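Long-range contacts in dihydrofolate reductase, putative (Aspergillus flavus, PDB 6DRS), which probably catalyses the NADPH-dependent reduction of dihydrofolate to tetrahydrofolate and binds NADP together with a diaminoquinazoline-type antifolate inhibitor: residues 6-11 / 173-178; 58-63 / 154-159; 211-216 / 240-245. All coordinates share one frame; numbering follows the deposited sequence.

Contact 1 of 3, residues 6-11 / 173-178; sequences PLTLIV and PVRIVM. With H8A (3-{[(3R)-7,9-diamino-3-methyl-2,3-dihydrofuro[2,3-f]quinazolin-4-yl]oxy}benzonitrile), chain G.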
loop_
_atom_site.group_PDB
_atom_site.type_symbol
_atom_site.label_atom_id
_atom_site.label_comp_id
_atom_site.label_asym_id
_atom_site.label_seq_id
_atom_site.Cartn_x
_atom_site.Cartn_y
_atom_site.Cartn_z
ATOM N N PRO A 6 12.732 -4.671 -7.753
ATOM C CA PRO A 6 12.495 -3.389 -7.089
ATOM C C PRO A 6 11.548 -3.539 -5.886
ATOM O O PRO A 6 10.684 -4.448 -5.857
ATOM C CB PRO A 6 11.884 -2.504 -8.181
ATOM C CG PRO A 6 11.200 -3.490 -9.106
ATOM C CD PRO A 6 12.035 -4.752 -9.043
ATOM N N LEU A 7 11.718 -2.662 -4.902
ATOM C CA LEU A 7 10.789 -2.598 -3.765
ATOM C C LEU A 7 9.911 -1.354 -3.937
ATOM O O LEU A 7 10.411 -0.260 -4.165
ATOM C CB LEU A 7 11.611 -2.540 -2.472
ATOM C CG LEU A 7 10.843 -2.852 -1.188
ATOM C CD1 LEU A 7 9.971 -4.093 -1.352
ATOM C CD2 LEU A 7 11.796 -3.024 -0.026
ATOM N N THR A 8 8.607 -1.531 -3.922
ATOM C CA THR A 8 7.739 -0.400 -4.167
ATOM C C THR A 8 7.002 -0.052 -2.866
ATOM O O THR A 8 6.269 -0.878 -2.332
ATOM C CB THR A 8 6.780 -0.710 -5.323
ATOM O OG1 THR A 8 7.570 -1.062 -6.465
ATOM C CG2 THR A 8 5.855 0.439 -5.642
ATOM N N LEU A 9 7.217 1.164 -2.371
ATOM C CA LEU A 9 6.367 1.787 -1.336
ATOM C C LEU A 9 5.159 2.433 -2.023
ATOM O O LEU A 9 5.313 3.160 -3.020
ATOM C CB LEU A 9 7.185 2.853 -0.606
ATOM C CG LEU A 9 8.248 2.331 0.352
ATOM C CD1 LEU A 9 9.260 1.457 -0.373
ATOM C CD2 LEU A 9 8.935 3.497 1.059
ATOM N N ILE A 10 3.957 2.133 -1.549
ATOM C CA ILE A 10 2.785 2.809 -2.060
ATOM C C ILE A 10 2.073 3.474 -0.884
ATOM O O ILE A 10 1.874 2.842 0.187
ATOM C CB ILE A 10 1.870 1.849 -2.830
ATOM C CG1 ILE A 10 0.689 2.598 -3.440
ATOM C CG2 ILE A 10 1.437 0.666 -1.968
ATOM C CD1 ILE A 10 -0.246 1.726 -4.234
ATOM N N VAL A 11 1.674 4.721 -1.108
ATOM C CA VAL A 11 1.214 5.604 -0.010
ATOM C C VAL A 11 0.289 6.667 -0.591
ATOM O O VAL A 11 0.447 7.050 -1.758
ATOM C CB VAL A 11 2.426 6.255 0.694
ATOM C CG1 VAL A 11 3.102 7.283 -0.203
ATOM C CG2 VAL A 11 2.077 6.867 2.049
ATOM N N PRO A 173 16.350 -1.452 -5.933
ATOM C CA PRO A 173 15.806 -0.104 -6.169
ATOM C C PRO A 173 14.520 0.080 -5.336
ATOM O O PRO A 173 13.736 -0.885 -5.138
ATOM C CB PRO A 173 15.541 0.010 -7.684
ATOM C CG PRO A 173 15.701 -1.400 -8.231
ATOM C CD PRO A 173 16.556 -2.140 -7.218
ATOM N N VAL A 174 14.331 1.281 -4.787
ATOM C CA VAL A 174 13.088 1.576 -4.083
ATOM C C VAL A 174 12.355 2.682 -4.839
ATOM O O VAL A 174 12.949 3.658 -5.299
ATOM C CB VAL A 174 13.265 1.905 -2.590
ATOM C CG1 VAL A 174 14.132 0.882 -1.877
ATOM C CG2 VAL A 174 13.786 3.310 -2.384
ATOM N N ARG A 175 11.067 2.466 -5.011
ATOM C CA ARG A 175 10.271 3.378 -5.767
ATOM C C ARG A 175 9.081 3.741 -4.890
ATOM O O ARG A 175 8.617 2.902 -4.096
ATOM C CB ARG A 175 9.790 2.706 -7.056
ATOM C CG ARG A 175 10.909 1.955 -7.754
ATOM C CD ARG A 175 10.550 0.913 -8.772
ATOM N NE ARG A 175 9.355 0.102 -8.607
ATOM C CZ ARG A 175 8.920 -0.668 -9.596
ATOM N NH1 ARG A 175 7.861 -1.436 -9.445
ATOM N NH2 ARG A 175 9.569 -0.671 -10.747
ATOM N N ILE A 176 8.588 4.965 -5.060
ATOM C CA ILE A 176 7.419 5.373 -4.331
ATOM C C ILE A 176 6.289 5.650 -5.322
ATOM O O ILE A 176 6.428 6.493 -6.196
ATOM C CB ILE A 176 7.730 6.576 -3.415
ATOM C CG1 ILE A 176 8.714 6.193 -2.308
ATOM C CG2 ILE A 176 6.437 7.112 -2.831
ATOM C CD1 ILE A 176 9.352 7.374 -1.618
ATOM N N VAL A 177 5.170 4.938 -5.171
ATOM C CA VAL A 177 3.953 5.296 -5.884
ATOM C C VAL A 177 3.056 6.102 -4.927
ATOM O O VAL A 177 2.570 5.569 -3.884
ATOM C CB VAL A 177 3.242 4.034 -6.404
ATOM C CG1 VAL A 177 1.875 4.354 -6.974
ATOM C CG2 VAL A 177 4.139 3.325 -7.409
ATOM N N MET A 178 2.845 7.378 -5.230
ATOM C CA MET A 178 2.236 8.246 -4.227
ATOM C C MET A 178 0.936 8.849 -4.766
ATOM O O MET A 178 0.914 9.370 -5.891
ATOM C CB MET A 178 3.189 9.368 -3.804
ATOM C CG MET A 178 2.540 10.320 -2.790
ATOM S SD MET A 178 3.638 11.603 -2.148
ATOM C CE MET A 178 4.853 10.662 -1.223
HETATM C C2 H8A G . -5.653 2.224 2.276
HETATM C C3 H8A G . -5.507 3.041 1.150
HETATM C C4 H8A G . -4.223 3.275 0.615
HETATM C C5 H8A G . -3.073 2.718 1.218
HETATM C C6 H8A G . -3.270 1.884 2.344
HETATM C C7 H8A G . -4.523 1.674 2.852
HETATM C C8 H8A G . -1.840 2.958 0.654
HETATM O O1 H8A G . -6.883 1.975 2.805
HETATM C C10 H8A G . -2.822 4.272 -1.008
HETATM C C14 H8A G . -7.583 0.795 2.619
HETATM C C15 H8A G . -8.626 0.483 3.517
HETATM C C16 H8A G . -9.356 -0.707 3.350
HETATM C C17 H8A G . -9.038 -1.574 2.288
HETATM C C18 H8A G . -8.006 -1.295 1.368
HETATM N N9 H8A G . -1.731 3.744 -0.440
HETATM N N11 H8A G . -4.047 4.071 -0.476
HETATM N N12 H8A G . -0.654 2.344 1.242
HETATM N N13 H8A G . -2.747 5.128 -2.197
HETATM C C19 H8A G . -7.284 -0.097 1.560
HETATM C C20 H8A G . -7.720 -2.143 0.368
HETATM N N21 H8A G . -7.442 -2.934 -0.489
HETATM C C22 H8A G . -4.478 0.813 4.028
HETATM C C23 H8A G . -2.968 0.718 4.265
HETATM O O24 H8A G . -2.322 1.214 3.079
HETATM C C25 H8A G . -4.857 -0.590 3.603
#
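Pro173 opens the pairing: its carbonyl O accepts an almost straight bond from Leu7 N (2.7 Å, 174° at the hydrogen), while the two proline rings touch through Pro6 CB and Pro173 CG. From there strand 174-178 runs parallel to strand 7-11 at an angle of 22°. Val174 turns to the face shared with Leu7, where Trp211 covers it.

Arg175 carries the polar side-chain part of the contact. Its backbone N and O bond Leu7 O and Leu9 N. The side chain bends at chi3 (-34°), which folds the guanidinium back over the neighbouring strand. There NE and NH1 both donate to Thr8 OG1, each at 3.0 Å, with the hydroxyl oxygen at the edge of the group and close to its plane. Pro6 CG sits over the centre of one guanidinium face, 3.6 Å from Arg175 NH2, and Trp222 adds a cation-pi contact.

Ile176 packs CG1 against Leu9 CB at 4.0 Å on the side lined by Leu7 and Val11. Val177 points to the other side and divides its branches: CG2 meets the methyl CG2 of Thr8 at 3.8 Å and CG1 lies by Ile10 CG1. Its backbone N and O bond Leu9 O and Val11 N. Met178 closes the segment alongside Val11, the bend at its thioether bringing CE to Val11 CG1 (3.9 Å).

The parallel pairing spends the N-H of Val11 on Val177, whereas the carbonyl of Ile10 faces the pocket. Ile10 O accepts a hydrogen bond from inhibitor N12 at 2.8 Å, nearly straight, and also bonds Tyr162 OH; with Asp40 OD1 also hydrogen-bonded to the inhibitor, a strand backbone thus supplies a fixed acceptor for an antifolate amino group.

Contact 2 of 3, residues 58-63 / 154-159; sequences NAMIMG and FVIGGA. With NAP (NADP nicotinamide-adenine-dinucleotide phosphate), chain H.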
loop_
_atom_site.group_PDB
_atom_site.type_symbol
_atom_site.label_atom_id
_atom_site.label_comp_id
_atom_site.label_asym_id
_atom_site.label_seq_id
_atom_site.Cartn_x
_atom_site.Cartn_y
_atom_site.Cartn_z
ATOM N N ASN A 58 0.937 -11.082 -5.448
ATOM C CA ASN A 58 1.716 -9.995 -4.846
ATOM C C ASN A 58 1.636 -10.106 -3.326
ATOM O O ASN A 58 0.615 -10.622 -2.798
ATOM C CB ASN A 58 1.212 -8.612 -5.268
ATOM C CG ASN A 58 1.262 -8.416 -6.766
ATOM O OD1 ASN A 58 1.942 -9.169 -7.467
ATOM N ND2 ASN A 58 0.515 -7.438 -7.255
ATOM N N ALA A 59 2.718 -9.662 -2.671
ATOM C CA ALA A 59 2.775 -9.508 -1.214
ATOM C C ALA A 59 2.702 -8.008 -0.855
ATOM O O ALA A 59 3.302 -7.145 -1.556
ATOM C CB ALA A 59 4.054 -10.107 -0.671
ATOM N N MET A 60 1.983 -7.699 0.230
ATOM C CA MET A 60 2.031 -6.351 0.857
ATOM C C MET A 60 2.721 -6.457 2.224
ATOM O O MET A 60 2.298 -7.220 3.080
ATOM C CB MET A 60 0.619 -5.792 1.030
ATOM C CG MET A 60 -0.041 -5.566 -0.295
ATOM S SD MET A 60 -1.690 -4.981 -0.016
ATOM C CE MET A 60 -2.376 -6.321 0.967
ATOM N N ILE A 61 3.820 -5.747 2.416
ATOM C CA ILE A 61 4.425 -5.757 3.742
ATOM C C ILE A 61 3.941 -4.528 4.525
ATOM O O ILE A 61 4.004 -3.402 4.005
ATOM C CB ILE A 61 5.947 -5.870 3.626
ATOM C CG1 ILE A 61 6.274 -7.163 2.877
ATOM C CG2 ILE A 61 6.594 -5.856 5.010
ATOM C CD1 ILE A 61 7.733 -7.302 2.522
ATOM N N MET A 62 3.424 -4.759 5.740
ATOM C CA MET A 62 2.807 -3.690 6.536
ATOM C C MET A 62 3.227 -3.784 8.014
ATOM O O MET A 62 3.522 -4.859 8.540
ATOM C CB MET A 62 1.280 -3.740 6.423
ATOM C CG MET A 62 0.661 -4.932 7.120
ATOM S SD MET A 62 -0.990 -5.240 6.467
ATOM C CE MET A 62 -0.546 -6.230 5.032
ATOM N N GLY A 63 3.255 -2.638 8.704
ATOM C CA GLY A 63 3.419 -2.648 10.162
ATOM C C GLY A 63 2.143 -3.135 10.843
ATOM O O GLY A 63 1.050 -3.085 10.257
ATOM N N PHE A 154 5.075 -4.962 -2.373
ATOM C CA PHE A 154 4.736 -3.599 -2.021
ATOM C C PHE A 154 4.955 -3.407 -0.524
ATOM O O PHE A 154 4.586 -4.285 0.263
ATOM C CB PHE A 154 3.252 -3.340 -2.275
ATOM C CG PHE A 154 2.929 -3.260 -3.737
ATOM C CD1 PHE A 154 3.117 -2.078 -4.434
ATOM C CD2 PHE A 154 2.523 -4.396 -4.434
ATOM C CE1 PHE A 154 2.863 -2.020 -5.798
ATOM C CE2 PHE A 154 2.247 -4.328 -5.796
ATOM C CZ PHE A 154 2.419 -3.141 -6.475
ATOM N N VAL A 155 5.536 -2.271 -0.150
ATOM C CA VAL A 155 5.513 -1.833 1.257
ATOM C C VAL A 155 4.349 -0.852 1.428
ATOM O O VAL A 155 4.383 0.225 0.828
ATOM C CB VAL A 155 6.842 -1.174 1.640
ATOM C CG1 VAL A 155 6.768 -0.506 3.018
ATOM C CG2 VAL A 155 7.975 -2.181 1.582
ATOM N N ILE A 156 3.318 -1.255 2.181
ATOM C CA ILE A 156 2.072 -0.484 2.235
ATOM C C ILE A 156 1.970 0.376 3.507
ATOM O O ILE A 156 0.887 0.949 3.748
ATOM C CB ILE A 156 0.821 -1.371 2.024
ATOM C CG1 ILE A 156 0.530 -2.290 3.223
ATOM C CG2 ILE A 156 1.002 -2.156 0.731
ATOM C CD1 ILE A 156 -0.910 -2.726 3.333
ATOM N N GLY A 157 3.057 0.521 4.278
ATOM C CA GLY A 157 2.995 1.354 5.479
ATOM C C GLY A 157 2.995 0.589 6.805
ATOM O O GLY A 157 3.088 -0.649 6.842
ATOM N N GLY A 158 2.913 1.330 7.918
ATOM C CA GLY A 158 2.836 2.800 7.889
ATOM C C GLY A 158 4.195 3.465 8.039
ATOM O O GLY A 158 5.196 2.991 7.507
ATOM N N ALA A 159 4.233 4.585 8.759
ATOM C CA ALA A 159 5.437 5.439 8.831
ATOM C C ALA A 159 6.645 4.642 9.317
ATOM O O ALA A 159 7.703 4.795 8.748
ATOM C CB ALA A 159 5.187 6.654 9.695
HETATM P PA NAP H . 3.089 1.134 11.356
HETATM O O1A NAP H . 1.943 0.725 10.475
HETATM O O2A NAP H . 4.473 1.490 10.949
HETATM O O5B NAP H . 3.204 0.026 12.539
HETATM C C5B NAP H . 3.994 0.200 13.732
HETATM C C4B NAP H . 4.097 -1.182 14.341
HETATM O O4B NAP H . 4.832 -2.029 13.455
HETATM C C3B NAP H . 4.877 -1.235 15.647
HETATM O O3B NAP H . 4.021 -0.938 16.760
HETATM C C2B NAP H . 5.363 -2.672 15.658
HETATM O O2B NAP H . 4.271 -3.550 15.922
HETATM C C1B NAP H . 5.659 -2.941 14.194
HETATM N N9A NAP H . 7.042 -2.631 13.879
HETATM C C8A NAP H . 7.399 -1.413 13.440
HETATM N N7A NAP H . 8.729 -1.382 13.216
HETATM C C5A NAP H . 9.236 -2.600 13.506
HETATM C C6A NAP H . 10.583 -3.215 13.479
HETATM N N6A NAP H . 11.606 -2.458 13.060
HETATM N N1A NAP H . 10.752 -4.503 13.850
HETATM C C2A NAP H . 9.679 -5.212 14.245
HETATM N N3A NAP H . 8.416 -4.706 14.294
HETATM C C4A NAP H . 8.120 -3.426 13.953
HETATM O O3 NAP H . 2.453 2.299 12.323
HETATM P PN NAP H . 2.501 3.920 12.156
HETATM O O1N NAP H . 3.803 4.384 11.653
HETATM O O2N NAP H . 1.969 4.377 13.496
HETATM O O5D NAP H . 1.370 4.174 11.054
HETATM C C5D NAP H . 0.042 3.770 11.273
HETATM C C4D NAP H . -0.749 4.966 10.791
HETATM O O4D NAP H . -0.340 5.257 9.454
HETATM C C3D NAP H . -2.249 4.790 10.771
HETATM O O3D NAP H . -2.827 6.080 11.101
HETATM C C2D NAP H . -2.514 4.435 9.332
HETATM O O2D NAP H . -3.825 4.789 8.973
HETATM C C1D NAP H . -1.483 5.259 8.594
HETATM N N1N NAP H . -1.164 4.706 7.260
HETATM C C2N NAP H . -1.417 5.480 6.179
HETATM C C3N NAP H . -1.166 5.023 4.869
HETATM C C7N NAP H . -1.450 5.930 3.673
HETATM O O7N NAP H . -1.133 5.588 2.529
HETATM N N7N NAP H . -2.056 7.109 3.905
HETATM C C4N NAP H . -0.678 3.711 4.704
HETATM C C5N NAP H . -0.437 2.941 5.844
HETATM C C6N NAP H . -0.699 3.446 7.119
HETATM P P2B NAP H . 3.990 -4.110 17.405
HETATM O O1X NAP H . 3.560 -2.906 18.232
HETATM O O2X NAP H . 2.775 -4.990 17.193
HETATM O O3X NAP H . 5.353 -4.649 17.713
#
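Ile156 packs against both Met60 and Met62. Its CG1 occupies the position between backbone N and carbonyl carbon (chi1 71°), which turns this arm to Met62: Ile156 CG1 lies 3.6 Å from Met62 CB, the two side chains running alongside, and CD1 continues to the methionine SD and CE while also skirting Met60. The other branch, CG2, crosses Met60 at a slant, 3.7 Å from Met60 CB. Phe44 of helix 38-49 packs on both Met60 and Ile156.

At the other end Asn58 approaches the rim of the Phe154 ring, with Asn58 ND2 near the ring plane at 3.8 Å from Phe154 CE2 and the amide turned 56° from the ring. The amide is held elsewhere: ND2 donates to Arg50 O and Thr48 O, and OD1 accepts from Ser152 N.

Backbone hydrogen bonds of a parallel pairing join the strands through Ala59, Phe154, Ile61 and Ile156. Beyond them Gly63 N reaches a lone pair of Gly157 O in the carbonyl plane (2.7 Å).

A cis peptide, a hallmark of dihydrofolate reductases at this strand end, links Gly157 to Gly158, whose N donates to NADP O1A at 2.8 Å. With no side chains at Gly63, Gly157 and Gly158, the backbone comes directly against the dinucleotide, Gly63 CA facing O5B and Gly157 CA the nicotinamide C5N, while Ile156 also borders the inhibitor.

Contact 3 of 3, residues 211-216 / 240-245; sequences WRKVSA and QMVGYE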
loop_
_atom_site.group_PDB
_atom_site.type_symbol
_atom_site.label_atom_id
_atom_site.label_comp_id
_atom_site.label_asym_id
_atom_site.label_seq_id
_atom_site.Cartn_x
_atom_site.Cartn_y
_atom_site.Cartn_z
ATOM N N TRP A 211 16.161 11.923 -5.323
ATOM C CA TRP A 211 14.965 11.281 -5.824
ATOM C C TRP A 211 14.611 11.936 -7.148
ATOM O O TRP A 211 14.822 13.113 -7.303
ATOM C CB TRP A 211 13.796 11.437 -4.843
ATOM C CG TRP A 211 14.019 10.683 -3.570
ATOM C CD1 TRP A 211 14.674 11.128 -2.458
ATOM C CD2 TRP A 211 13.614 9.329 -3.294
ATOM N NE1 TRP A 211 14.700 10.146 -1.508
ATOM C CE2 TRP A 211 14.054 9.035 -1.986
ATOM C CE3 TRP A 211 12.910 8.356 -4.014
ATOM C CZ2 TRP A 211 13.822 7.801 -1.388
ATOM C CZ3 TRP A 211 12.675 7.135 -3.425
ATOM C CH2 TRP A 211 13.127 6.869 -2.129
ATOM N N ARG A 212 14.076 11.167 -8.079
ATOM C CA ARG A 212 13.615 11.756 -9.297
ATOM C C ARG A 212 12.115 11.528 -9.374
ATOM O O ARG A 212 11.662 10.449 -9.087
ATOM C CB ARG A 212 14.334 11.088 -10.468
ATOM C CG ARG A 212 13.944 11.635 -11.829
ATOM C CD ARG A 212 14.805 10.988 -12.908
ATOM N NE ARG A 212 14.147 9.809 -13.452
ATOM C CZ ARG A 212 13.132 9.849 -14.323
ATOM N NH1 ARG A 212 12.817 10.981 -14.934
ATOM N NH2 ARG A 212 12.427 8.754 -14.552
ATOM N N LYS A 213 11.368 12.532 -9.783
ATOM C CA LYS A 213 10.009 12.299 -10.089
ATOM C C LYS A 213 9.923 11.761 -11.522
ATOM O O LYS A 213 10.530 12.358 -12.433
ATOM C CB LYS A 213 9.224 13.596 -9.925
ATOM C CG LYS A 213 7.738 13.444 -10.191
ATOM C CD LYS A 213 6.955 14.711 -10.045
ATOM C CE LYS A 213 5.507 14.449 -10.374
ATOM N NZ LYS A 213 4.972 15.496 -11.274
ATOM N N VAL A 214 9.166 10.673 -11.742
ATOM C CA VAL A 214 9.234 9.975 -13.015
ATOM C C VAL A 214 8.044 10.371 -13.898
ATOM O O VAL A 214 7.066 10.922 -13.416
ATOM C CB VAL A 214 9.377 8.447 -12.839
ATOM C CG1 VAL A 214 10.499 8.070 -11.894
ATOM C CG2 VAL A 214 8.079 7.765 -12.449
ATOM N N SER A 215 8.146 10.085 -15.202
ATOM C CA SER A 215 7.073 10.344 -16.180
ATOM C C SER A 215 5.817 9.537 -15.814
ATOM O O SER A 215 5.913 8.498 -15.159
ATOM C CB SER A 215 7.555 10.053 -17.593
ATOM O OG SER A 215 7.816 8.664 -17.765
ATOM N N ALA A 216 4.642 10.051 -16.163
ATOM C CA ALA A 216 3.392 9.286 -16.067
ATOM C C ALA A 216 3.566 7.917 -16.751
ATOM O O ALA A 216 3.113 6.881 -16.242
ATOM C CB ALA A 216 2.246 10.083 -16.642
ATOM N N GLN A 240 -4.061 13.031 -7.309
ATOM C CA GLN A 240 -3.238 12.685 -8.456
ATOM C C GLN A 240 -2.219 11.629 -7.998
ATOM O O GLN A 240 -1.853 11.578 -6.795
ATOM C CB GLN A 240 -2.544 13.907 -9.069
ATOM C CG GLN A 240 -1.517 14.526 -8.142
ATOM C CD GLN A 240 -0.509 15.474 -8.747
ATOM O OE1 GLN A 240 0.489 15.798 -8.118
ATOM N NE2 GLN A 240 -0.757 15.947 -9.954
ATOM N N MET A 241 -1.741 10.818 -8.958
ATOM C CA MET A 241 -0.802 9.726 -8.678
ATOM C C MET A 241 0.534 10.042 -9.347
ATOM O O MET A 241 0.579 10.428 -10.509
ATOM C CB MET A 241 -1.368 8.389 -9.177
ATOM C CG MET A 241 -2.461 7.808 -8.253
ATOM S SD MET A 241 -4.082 8.607 -8.343
ATOM C CE MET A 241 -5.143 7.392 -7.562
ATOM N N VAL A 242 1.623 9.934 -8.600
ATOM C CA VAL A 242 2.913 10.265 -9.142
ATOM C C VAL A 242 3.882 9.175 -8.675
ATOM O O VAL A 242 3.515 8.359 -7.831
ATOM C CB VAL A 242 3.358 11.691 -8.733
ATOM C CG1 VAL A 242 2.331 12.753 -9.134
ATOM C CG2 VAL A 242 3.638 11.785 -7.239
ATOM N N GLY A 243 5.095 9.132 -9.210
ATOM C CA GLY A 243 6.059 8.197 -8.685
ATOM C C GLY A 243 7.436 8.809 -8.545
ATOM O O GLY A 243 7.817 9.715 -9.286
ATOM N N TYR A 244 8.200 8.284 -7.608
ATOM C CA TYR A 244 9.523 8.775 -7.331
ATOM C C TYR A 244 10.469 7.580 -7.283
ATOM O O TYR A 244 10.127 6.551 -6.682
ATOM C CB TYR A 244 9.557 9.451 -5.962
ATOM C CG TYR A 244 8.819 10.761 -5.896
ATOM C CD1 TYR A 244 9.416 11.938 -6.320
ATOM C CD2 TYR A 244 7.529 10.831 -5.392
ATOM C CE1 TYR A 244 8.735 13.144 -6.292
ATOM C CE2 TYR A 244 6.842 12.030 -5.342
ATOM C CZ TYR A 244 7.449 13.188 -5.793
ATOM O OH TYR A 244 6.782 14.372 -5.735
ATOM N N GLU A 245 11.622 7.691 -7.934
ATOM C CA GLU A 245 12.600 6.638 -7.828
ATOM C C GLU A 245 13.826 7.228 -7.150
ATOM O O GLU A 245 14.119 8.395 -7.366
ATOM C CB GLU A 245 12.900 6.008 -9.193
ATOM C CG GLU A 245 13.843 6.815 -10.069
ATOM C CD GLU A 245 13.823 6.420 -11.538
ATOM O OE1 GLU A 245 13.340 5.298 -11.827
ATOM O OE2 GLU A 245 14.264 7.239 -12.395
HETATM O O HOH W 1 5.103 10.985 -11.652
#
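Arg212 and Glu245 run alongside each other in the same direction and form the salt bridge of this contact. Arg212 NE donates to Glu245 OE2 at 2.8 Å, and Arg212 NH2 reaches the same oxygen at 3.2 Å along a more bent path. The carboxylate oxygen sits in the guanidinium plane, but the two planes are turned 54° apart: NE comes on the anti side and NH2 from above the carboxylate plane, both from one face. Glu245 CG lies between its backbone N and carbonyl carbon (chi1 79°), and the extended chain beyond it lets the acid lean toward Arg212. Val214 crosses the glutamate at about a right angle, with Val214 CG1 3.7 Å from Glu245 CD.

On the other face Lys213 slants across Tyr244, its CB 3.7 Å from Tyr244 CE1. The lysine chain runs on to place CE against Val242 CG1 at 3.8 Å. The Trp211 ring meets the other strand obliquely, CE3 lying 3.5 Å from the Glu245 backbone C and also near Tyr244 CB.

Beneath these side chains, Arg212 and Glu245 form a hydrogen-bonded antiparallel pair with reciprocal N-H to O bonds. Val214 N then reaches Gly243 O. Past that point a water donates to Val214 O at 2.6 Å and accepts from Gly243 N, bridging the strands as they part.

Farther out, Glu218 of helix 216-223 makes a second salt bridge to Arg212 NH2 and also bonds Ser215 OG. Trp222 of the same helix covers Val214 and Glu245, and Glu204 holds Trp211 NE1. This is an antiparallel edge pairing: strand 211-213, followed through Val214 and the N-cap Ser215 by that helix, flanks the C-terminal strand 237-246 at the sheet margin, the Val242 side chain about 11 Å from the inhibitor.

How the contacts relate
All three contacts belong to one mixed sheet. Contact 2 joins strands 57-63 and 150-157, contact 1 joins 7-17 and 174-183, and contact 3 joins 211-213 and 237-246. Strand 7-17 borders strand 150-157, and strand 174-183 borders 237-246, so contact 1 stands between the others, its centre about 10 Å from each. The centres of contacts 2 and 3 are about 19 Å apart and their nearest atoms about 11 Å, so these two do not touch. Along the chain contact 2 falls within the span between the segments of contact 1, and contact 3 follows both. Ligand binding concentrates in contacts 1 and 2, whereas contact 3 adds strand 211-213 beside 237-246, away from the pocket.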